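Local coordinates for protein putative deoxyribonuclease yjjV (Escherichia coli, PDB 1ZZM) that probably hydrolyses ester bonds, as a TatD-type metal-dependent hydrolase that binds two divalent metal cations per subunit, at residues Thr153-Gly158 / Ser201-Thr206; Val130-Arg135 / Leu172-Gly177; Ile176-Thr181 / Asp192-Leu197; Ile6-His11 / Asn250-Leu255. One frame throughout, in Å; residues are numbered along the deposited sequence.

Contact 1. Residues Thr153-Gly158 / Ser201-Thr206; sequences TGVVHG and SLLLET. With ZN (zinc ion), chain C.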
# COMPACT_ATOMS: atom_id res chain seq x y z
N THR A 153 6.17 -8.36 9.09
CA THR A 153 5.33 -7.19 9.26
C THR A 153 4.71 -6.69 7.95
O THR A 153 4.04 -7.47 7.28
CB THR A 153 6.05 -6.03 10.05
OG1 THR A 153 7.17 -5.54 9.30
CG2 THR A 153 6.51 -6.59 11.43
N GLY A 154 4.88 -5.41 7.63
CA GLY A 154 4.25 -4.85 6.45
C GLY A 154 4.21 -3.33 6.49
O GLY A 154 5.03 -2.69 7.15
N VAL A 155 3.25 -2.75 5.76
CA VAL A 155 3.10 -1.30 5.67
C VAL A 155 1.63 -0.93 5.92
O VAL A 155 0.72 -1.63 5.46
CB VAL A 155 3.50 -0.76 4.24
CG1 VAL A 155 2.77 -1.55 3.12
CG2 VAL A 155 3.15 0.74 4.12
N VAL A 156 1.40 0.13 6.68
CA VAL A 156 0.04 0.63 6.85
C VAL A 156 0.02 1.71 5.77
O VAL A 156 0.59 2.79 5.91
CB VAL A 156 -0.21 1.25 8.22
CG1 VAL A 156 -1.64 1.90 8.21
CG2 VAL A 156 -0.17 0.13 9.27
N HIS A 157 -0.62 1.40 4.65
CA HIS A 157 -0.62 2.33 3.52
C HIS A 157 -1.51 3.57 3.68
O HIS A 157 -2.40 3.60 4.53
CB HIS A 157 -1.02 1.56 2.25
CG HIS A 157 -2.39 1.88 1.74
ND1 HIS A 157 -2.66 3.00 0.98
CD2 HIS A 157 -3.58 1.27 1.95
CE1 HIS A 157 -3.96 3.06 0.73
NE2 HIS A 157 -4.54 2.03 1.32
N GLY A 158 -1.20 4.60 2.88
CA GLY A 158 -1.99 5.83 2.85
C GLY A 158 -2.32 6.36 4.21
O GLY A 158 -3.41 6.84 4.45
N SER A 201 11.23 4.34 8.30
CA SER A 201 9.89 3.77 8.40
C SER A 201 8.94 4.15 7.25
O SER A 201 7.83 3.63 7.17
CB SER A 201 9.23 4.20 9.70
OG SER A 201 8.75 5.51 9.61
N LEU A 202 9.39 5.02 6.36
CA LEU A 202 8.55 5.53 5.27
C LEU A 202 8.61 4.82 3.91
O LEU A 202 9.67 4.41 3.46
CB LEU A 202 8.88 7.00 5.03
CG LEU A 202 8.90 7.90 6.27
CD1 LEU A 202 9.16 9.36 5.84
CD2 LEU A 202 7.58 7.79 7.04
N LEU A 203 7.45 4.68 3.27
CA LEU A 203 7.38 4.14 1.92
C LEU A 203 6.61 5.19 1.11
O LEU A 203 5.78 5.93 1.67
CB LEU A 203 6.62 2.81 1.84
CG LEU A 203 7.29 1.63 2.52
CD1 LEU A 203 6.45 0.36 2.22
CD2 LEU A 203 8.68 1.45 2.01
N LEU A 204 6.86 5.22 -0.19
CA LEU A 204 6.18 6.18 -1.07
C LEU A 204 5.03 5.48 -1.82
O LEU A 204 5.14 4.32 -2.18
CB LEU A 204 7.17 6.75 -2.08
CG LEU A 204 6.73 7.97 -2.88
CD1 LEU A 204 6.63 9.18 -1.92
CD2 LEU A 204 7.78 8.25 -3.96
N GLU A 205 3.93 6.18 -2.05
CA GLU A 205 2.81 5.55 -2.77
C GLU A 205 1.88 6.61 -3.29
O GLU A 205 2.07 7.80 -3.00
CB GLU A 205 1.97 4.67 -1.84
CG GLU A 205 1.19 5.52 -0.83
CD GLU A 205 0.28 4.72 0.06
OE1 GLU A 205 0.78 3.96 0.90
OE2 GLU A 205 -0.95 4.87 -0.06
N THR A 206 0.86 6.18 -4.05
CA THR A 206 -0.20 7.09 -4.52
C THR A 206 -1.63 6.61 -4.20
O THR A 206 -2.53 7.43 -4.00
CB THR A 206 -0.23 7.30 -6.06
OG1 THR A 206 -0.43 6.03 -6.71
CG2 THR A 206 1.06 8.00 -6.56
ZN ZN C . -6.50 1.37 0.98
O HOH W 1 -7.11 1.25 -0.96
O HOH W 2 -7.28 3.66 0.76
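The carboxylate of E205 grips H157 and the backbone of G158 together. OE2 of E205 takes the ND1-H of H157 at 2.7 Å, in a bond that is almost straight (172° at the hydrogen) and lies in the plane of the imidazole. It is received on the syn side of the carboxylate, and ring and carboxylate are nearly coplanar, 17° apart. The second oxygen, OE1, accepts the backbone N-H of G158 at 2.9 Å, this donor standing above the carboxylate plane. With both oxygens engaged, the carboxylate is held against rotation. E205 reaches H157 and G158 with its CG between the backbone N and the carbonyl carbon (chi1 70°) and the chain extended beyond it.

With ND1 tied to E205, the opposite nitrogen of H157, NE2, is left to bind zinc at 2.1 Å. E205 is therefore a second-shell residue that fixes the orientation of the ring. E97 and H133 complete the protein ligands of this zinc ion, and two waters also bind it. H9, a ligand of the other active-site zinc, stacks on the ring of H157.

Earlier along both strands the contact is apolar: CD1 of L203 lies against CB of V155 at 3.7 Å, the two side chains meeting at a slant. Strands 154-156 and 202-204 are not neighbours, since 175-178 runs between them. A metal-binding histidine backed by a second-shell carboxylate, at the C-terminal ends of parallel strands, fits the binuclear metal centre of a TIM-barrel metallo-dependent hydrolase.

Contact 2. Residues Val130-Arg135 / Leu172-Gly177; sequences VILHSR and LGYKIG. With ZN (zinc ion), chain C.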
# COMPACT_ATOMS: atom_id res chain seq x y z
N VAL A 130 2.50 -7.77 4.78
CA VAL A 130 1.14 -7.41 4.40
C VAL A 130 1.05 -5.94 4.04
O VAL A 130 1.81 -5.10 4.53
CB VAL A 130 0.15 -7.70 5.56
CG1 VAL A 130 0.08 -9.24 5.82
CG2 VAL A 130 0.62 -6.99 6.85
N ILE A 131 0.12 -5.63 3.13
CA ILE A 131 -0.15 -4.26 2.71
C ILE A 131 -1.51 -4.01 3.33
O ILE A 131 -2.52 -4.65 2.99
CB ILE A 131 -0.22 -4.14 1.16
CG1 ILE A 131 1.21 -4.18 0.60
CG2 ILE A 131 -0.93 -2.83 0.75
CD1 ILE A 131 1.28 -4.08 -0.98
N LEU A 132 -1.52 -3.07 4.26
CA LEU A 132 -2.70 -2.78 5.04
C LEU A 132 -3.40 -1.47 4.77
O LEU A 132 -2.77 -0.43 4.58
CB LEU A 132 -2.31 -2.83 6.53
CG LEU A 132 -1.74 -4.13 7.07
CD1 LEU A 132 -0.93 -3.83 8.36
CD2 LEU A 132 -2.88 -5.13 7.33
N HIS A 133 -4.73 -1.58 4.81
CA HIS A 133 -5.67 -0.47 4.65
C HIS A 133 -6.24 -0.24 6.05
O HIS A 133 -6.60 -1.20 6.75
CB HIS A 133 -6.81 -0.89 3.72
CG HIS A 133 -7.87 0.16 3.52
ND1 HIS A 133 -7.82 1.09 2.51
CD2 HIS A 133 -9.04 0.38 4.17
CE1 HIS A 133 -8.91 1.84 2.53
NE2 HIS A 133 -9.67 1.42 3.53
N SER A 134 -6.32 1.02 6.45
CA SER A 134 -6.86 1.34 7.76
C SER A 134 -7.52 2.71 7.67
O SER A 134 -6.87 3.71 7.36
CB SER A 134 -5.76 1.38 8.82
OG SER A 134 -6.34 1.51 10.14
N ARG A 135 -8.82 2.75 7.93
CA ARG A 135 -9.50 4.03 7.85
C ARG A 135 -10.36 4.11 9.11
O ARG A 135 -11.40 3.41 9.22
CB ARG A 135 -10.33 4.06 6.59
CG ARG A 135 -11.21 5.29 6.48
CD ARG A 135 -12.32 4.98 5.51
NE ARG A 135 -12.46 5.99 4.49
CZ ARG A 135 -12.96 5.74 3.29
NH1 ARG A 135 -13.35 4.50 2.98
NH2 ARG A 135 -13.05 6.71 2.40
N LEU A 172 5.77 -1.52 16.23
CA LEU A 172 5.42 -2.93 15.99
C LEU A 172 6.21 -3.46 14.77
O LEU A 172 6.05 -4.62 14.37
CB LEU A 172 3.90 -3.08 15.75
CG LEU A 172 3.13 -2.87 17.05
CD1 LEU A 172 1.60 -2.87 16.76
CD2 LEU A 172 3.51 -4.00 18.00
N GLY A 173 7.03 -2.59 14.18
CA GLY A 173 7.86 -2.96 13.04
C GLY A 173 7.26 -2.71 11.67
O GLY A 173 7.80 -3.14 10.66
N TYR A 174 6.13 -2.01 11.65
CA TYR A 174 5.45 -1.71 10.38
C TYR A 174 5.92 -0.42 9.76
O TYR A 174 6.43 0.48 10.47
CB TYR A 174 3.93 -1.65 10.61
CG TYR A 174 3.37 -3.03 10.83
CD1 TYR A 174 2.84 -3.77 9.76
CD2 TYR A 174 3.51 -3.67 12.06
CE1 TYR A 174 2.49 -5.11 9.92
CE2 TYR A 174 3.17 -4.99 12.24
CZ TYR A 174 2.67 -5.71 11.15
OH TYR A 174 2.37 -7.03 11.31
N LYS A 175 5.80 -0.34 8.44
CA LYS A 175 6.17 0.88 7.73
C LYS A 175 4.92 1.72 7.57
O LYS A 175 3.80 1.25 7.80
CB LYS A 175 6.76 0.56 6.38
CG LYS A 175 8.26 0.55 6.36
CD LYS A 175 8.85 -0.59 7.08
CE LYS A 175 10.29 -0.85 6.57
NZ LYS A 175 11.36 -0.47 7.56
N ILE A 176 5.12 2.96 7.12
CA ILE A 176 4.04 3.94 6.95
C ILE A 176 4.05 4.42 5.49
O ILE A 176 5.04 4.98 5.01
CB ILE A 176 4.27 5.18 7.90
CG1 ILE A 176 4.25 4.77 9.38
CG2 ILE A 176 3.21 6.29 7.64
CD1 ILE A 176 2.98 4.04 9.88
N GLY A 177 2.92 4.25 4.80
CA GLY A 177 2.85 4.66 3.41
C GLY A 177 2.53 6.14 3.29
O GLY A 177 1.55 6.63 3.84
ZN ZN C . -6.50 1.37 0.98
O HOH W 1 -7.11 1.25 -0.96
O HOH W 2 -7.28 3.66 0.76
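The ring of Y174 meets V130 and L132 at CE1, its point of contact with both. CD1 of L132 lies 4.0 Å from CE1 and equally near the neighbouring ring carbon CD1 of Y174, so this methyl is shared between the two ring carbons. V130 comes in at the ring edge, near its plane, with its CG2 4.1 Å from CE1 of Y174. That methyl occupies the position between the backbone N and the carbonyl carbon of V130, while CG1 lies anti to the carbonyl carbon (chi1 -65°).

Strands 130-135 and 175-178 belong to the parallel sheet of a TIM-type barrel but have 154-156 between them. Y174, arriving just before its strand, thus bridges over the intervening strand in the layer between sheet and helices, where L145 of helix 138-148 touches both it and L132.

The chain loosens away from this cluster. Before Y174, G173 ends helix 163-171 in a Schellman motif with positive phi and is exposed to solvent. Toward the other end of 130-135 the side chains turn to other partners: H133 binds zinc through ND1 at 2.0 Å, and the exposed R135 makes a salt bridge with D101.

Contact 3. Residues Ile176-Thr181 / Asp192-Leu197; sequences IGVGGT and DVIAKL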
# COMPACT_ATOMS: atom_id res chain seq x y z
N ILE A 176 5.12 2.96 7.12
CA ILE A 176 4.04 3.94 6.95
C ILE A 176 4.05 4.42 5.49
O ILE A 176 5.04 4.98 5.01
CB ILE A 176 4.27 5.18 7.90
CG1 ILE A 176 4.25 4.77 9.38
CG2 ILE A 176 3.21 6.29 7.64
CD1 ILE A 176 2.98 4.04 9.88
N GLY A 177 2.92 4.25 4.80
CA GLY A 177 2.85 4.66 3.41
C GLY A 177 2.53 6.14 3.29
O GLY A 177 1.55 6.63 3.84
N VAL A 178 3.38 6.86 2.57
CA VAL A 178 3.22 8.30 2.40
C VAL A 178 2.68 8.57 1.00
O VAL A 178 3.37 8.32 0.00
CB VAL A 178 4.57 9.06 2.54
CG1 VAL A 178 4.31 10.56 2.47
CG2 VAL A 178 5.25 8.74 3.86
N GLY A 179 1.47 9.12 0.96
CA GLY A 179 0.80 9.43 -0.28
C GLY A 179 0.23 10.85 -0.30
O GLY A 179 0.65 11.72 0.48
N GLY A 180 -0.78 11.05 -1.15
CA GLY A 180 -1.38 12.36 -1.35
C GLY A 180 -1.88 13.12 -0.14
O GLY A 180 -2.09 14.35 -0.19
N THR A 181 -2.07 12.39 0.96
CA THR A 181 -2.55 13.01 2.19
C THR A 181 -1.65 14.15 2.64
O THR A 181 -2.13 15.15 3.19
CB THR A 181 -2.62 11.99 3.34
OG1 THR A 181 -3.53 10.95 2.99
CG2 THR A 181 -3.07 12.68 4.65
N ASP A 192 2.73 16.79 9.94
CA ASP A 192 3.58 16.90 11.11
C ASP A 192 4.05 15.53 11.59
O ASP A 192 5.17 15.40 12.08
CB ASP A 192 2.86 17.62 12.26
CG ASP A 192 2.67 19.10 11.99
OD1 ASP A 192 3.54 19.70 11.30
OD2 ASP A 192 1.67 19.67 12.49
N VAL A 193 3.20 14.52 11.43
CA VAL A 193 3.56 13.15 11.84
C VAL A 193 4.65 12.65 10.93
O VAL A 193 5.71 12.19 11.38
CB VAL A 193 2.33 12.18 11.71
CG1 VAL A 193 2.76 10.70 11.95
CG2 VAL A 193 1.28 12.57 12.69
N ILE A 194 4.42 12.77 9.62
CA ILE A 194 5.39 12.29 8.65
C ILE A 194 6.72 13.02 8.79
O ILE A 194 7.78 12.45 8.54
CB ILE A 194 4.82 12.43 7.23
CG1 ILE A 194 3.57 11.58 7.13
CG2 ILE A 194 5.83 11.99 6.19
CD1 ILE A 194 3.76 10.11 7.50
N ALA A 195 6.68 14.28 9.20
CA ALA A 195 7.92 15.02 9.39
C ALA A 195 8.73 14.46 10.56
O ALA A 195 9.94 14.59 10.59
CB ALA A 195 7.60 16.51 9.65
N LYS A 196 8.07 13.82 11.51
CA LYS A 196 8.77 13.31 12.68
C LYS A 196 9.19 11.84 12.69
O LYS A 196 10.09 11.46 13.44
CB LYS A 196 7.95 13.58 13.93
CG LYS A 196 7.51 15.02 14.07
CD LYS A 196 6.54 15.18 15.23
CE LYS A 196 5.90 16.57 15.23
NZ LYS A 196 4.90 16.70 16.33
N LEU A 197 8.52 11.02 11.90
CA LEU A 197 8.87 9.59 11.90
C LEU A 197 10.29 9.34 11.39
O LEU A 197 10.84 10.13 10.64
CB LEU A 197 7.87 8.81 11.03
CG LEU A 197 6.38 8.85 11.47
CD1 LEU A 197 5.47 8.15 10.42
CD2 LEU A 197 6.24 8.17 12.84
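Within the beta-alpha-beta unit formed by strand 175-178, helix 190-196 and strand 202-204, I176 and V178 on the first strand face I194 and L197 on the helix and just beyond its end. I194 occupies the middle of the contact. Its CG2 meets CG2 of V178 tip to tip at 4.0 Å, while its CD1 reaches CG2 of I176 at 3.9 Å. One isoleucine can serve both partners because CG2 and CG1 diverge at CB: CG2 lies anti to the backbone N, whereas CG1, which carries CD1, is anti to the carbonyl carbon (chi1 -62°).

L197 approaches I176 at about a right angle. Its CD1 lies 3.7 Å from CG1 and 4.0 Å from CG2 of I176, so a single methyl sits over the fork of the branched side chain. O of V193 accepts from the backbone N of both K196 and L197.

F169 and V170 of helix 163-171 also touch I176, and V229 and L233 of helix 226-236 touch V178 and I194, respectively. Between the two segments only apolar side chains meet, as in the strand-to-helix layer of a beta-alpha-beta crossover in a TIM barrel.

Contact 4. Residues Ile6-His11 / Asn250-Leu255; sequences IDTHCH and NNTYTL. With ZN (zinc ion), chain B.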
# COMPACT_ATOMS: atom_id res chain seq x y z
N ILE A 6 9.50 4.21 -6.18
CA ILE A 6 8.70 2.99 -6.27
C ILE A 6 7.34 3.36 -5.70
O ILE A 6 7.26 3.79 -4.54
CB ILE A 6 9.25 1.82 -5.40
CG1 ILE A 6 10.66 1.43 -5.83
CG2 ILE A 6 8.32 0.59 -5.57
CD1 ILE A 6 10.74 0.85 -7.16
N ASP A 7 6.27 3.26 -6.51
CA ASP A 7 4.94 3.51 -5.97
C ASP A 7 4.56 2.19 -5.32
O ASP A 7 4.21 1.22 -6.02
CB ASP A 7 3.94 3.83 -7.09
CG ASP A 7 2.54 4.20 -6.54
OD1 ASP A 7 2.26 4.00 -5.33
OD2 ASP A 7 1.73 4.72 -7.33
N THR A 8 4.63 2.12 -4.00
CA THR A 8 4.27 0.88 -3.31
C THR A 8 2.78 0.56 -3.20
O THR A 8 2.40 -0.41 -2.54
CB THR A 8 4.87 0.83 -1.91
OG1 THR A 8 4.34 1.91 -1.13
CG2 THR A 8 6.42 0.98 -2.00
N HIS A 9 1.92 1.33 -3.87
CA HIS A 9 0.49 1.02 -3.73
C HIS A 9 -0.29 1.71 -4.86
O HIS A 9 -0.65 2.87 -4.76
CB HIS A 9 0.00 1.55 -2.38
CG HIS A 9 -1.33 1.02 -1.96
ND1 HIS A 9 -1.48 0.05 -0.99
CD2 HIS A 9 -2.59 1.35 -2.36
CE1 HIS A 9 -2.77 -0.20 -0.82
NE2 HIS A 9 -3.46 0.57 -1.64
N CYS A 10 -0.51 0.99 -5.95
CA CYS A 10 -1.28 1.54 -7.06
C CYS A 10 -2.21 0.48 -7.59
O CYS A 10 -1.78 -0.63 -7.94
CB CYS A 10 -0.33 2.02 -8.17
SG CYS A 10 -1.24 2.66 -9.65
N HIS A 11 -3.51 0.79 -7.65
CA HIS A 11 -4.51 -0.16 -8.14
C HIS A 11 -4.50 -0.06 -9.66
O HIS A 11 -5.45 0.41 -10.30
CB HIS A 11 -5.88 0.20 -7.56
CG HIS A 11 -5.96 -0.05 -6.08
ND1 HIS A 11 -6.12 -1.31 -5.56
CD2 HIS A 11 -5.78 0.77 -5.02
CE1 HIS A 11 -6.03 -1.27 -4.25
NE2 HIS A 11 -5.82 -0.01 -3.90
N ASN A 250 15.42 2.02 -0.30
CA ASN A 250 15.96 0.97 0.59
C ASN A 250 14.89 0.32 1.49
O ASN A 250 14.89 -0.89 1.71
CB ASN A 250 17.06 1.53 1.49
CG ASN A 250 18.32 1.90 0.72
OD1 ASN A 250 18.46 1.57 -0.46
ND2 ASN A 250 19.24 2.58 1.39
N ASN A 251 13.99 1.15 1.99
CA ASN A 251 12.90 0.72 2.86
C ASN A 251 11.99 -0.25 2.11
O ASN A 251 11.58 -1.30 2.66
CB ASN A 251 12.09 1.95 3.30
CG ASN A 251 12.88 2.89 4.21
OD1 ASN A 251 13.99 2.56 4.66
ND2 ASN A 251 12.31 4.05 4.50
N THR A 252 11.67 0.11 0.86
CA THR A 252 10.82 -0.70 0.00
C THR A 252 11.50 -2.06 -0.25
O THR A 252 10.87 -3.11 -0.20
CB THR A 252 10.58 0.05 -1.33
OG1 THR A 252 9.99 1.33 -1.04
CG2 THR A 252 9.66 -0.76 -2.28
N TYR A 253 12.80 -2.03 -0.48
CA TYR A 253 13.59 -3.24 -0.72
C TYR A 253 13.60 -4.11 0.54
O TYR A 253 13.43 -5.34 0.47
CB TYR A 253 15.02 -2.81 -1.10
CG TYR A 253 15.96 -3.95 -1.40
CD1 TYR A 253 16.22 -4.31 -2.72
CD2 TYR A 253 16.58 -4.67 -0.38
CE1 TYR A 253 17.07 -5.37 -3.03
CE2 TYR A 253 17.44 -5.74 -0.67
CZ TYR A 253 17.67 -6.08 -2.00
OH TYR A 253 18.48 -7.15 -2.33
N THR A 254 13.80 -3.49 1.69
CA THR A 254 13.87 -4.23 2.94
C THR A 254 12.55 -4.90 3.31
O THR A 254 12.52 -6.02 3.81
CB THR A 254 14.32 -3.31 4.09
OG1 THR A 254 15.62 -2.78 3.78
CG2 THR A 254 14.41 -4.10 5.38
N LEU A 255 11.45 -4.23 3.01
CA LEU A 255 10.15 -4.78 3.32
C LEU A 255 9.65 -5.83 2.33
O LEU A 255 9.20 -6.89 2.74
CB LEU A 255 9.12 -3.65 3.42
CG LEU A 255 7.72 -4.14 3.87
CD1 LEU A 255 7.84 -4.71 5.28
CD2 LEU A 255 6.69 -2.98 3.85
ZN ZN B . -5.51 0.56 -2.00
O HOH W 3 8.68 3.70 -2.02
O HOH W 1 -7.11 1.25 -0.96
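One methyl of helix 241-256, CG2 of T252, lodges against both I6 and T8. It lies 3.8 Å from CG2 of I6 and 3.7 Å from CG2 of T8. T252 presents this methyl with CG2 anti to its backbone N, leaving OG1 anti to the carbonyl carbon (chi1 -57°). The hydroxyl joins the contact through water: water 3 donates to OG1 of T252 and to the backbone O of I6, each at 2.9 Å. OG1 of T252 also hydrogen-bonds L248 O one helical turn back.

The next shell ties these residues to the barrel. L203 of strand 202-204 touches both T8 and T252, and the hydroxyl of T8 bonds to L204 O. Helix 241-256, the last of the chain, thereby packs where the first strand, 5-7, comes close to strand 202-204, at the closure of the TIM barrel.

The segment also leads to the metal. OD1 of D7 accepts the backbone N-H of H9 at 3.1 Å, an Asx turn in which the donor stands above the carboxylate plane. H9 itself and H11 bind a zinc ion through their NE2 atoms, at 2.1 and 2.0 Å, and E97 and D207 supply further ligands.

Along the chain, contact 4 joins the beginning of the protein to its last helix and encloses the other three. Contacts 1 and 2 alternate, and contact 3 lies within the span of contact 1. Contacts 1, 2 and 3 share the parallel sheet of the barrel, and strand 175-178 serves both contacts 2 and 3. The centres of contacts 1 and 2 are about 6 Å apart and those of contacts 1 and 4 about 7 Å, whereas the centres of contacts 3 and 4 are about 15 Å apart. Contacts 1 and 2 meet at one zinc ion, and water 1 joins them to the zinc of contact 4. The metal ligands thus gather at one end of the barrel strands, while contact 3 joins the sheet to a surrounding helix.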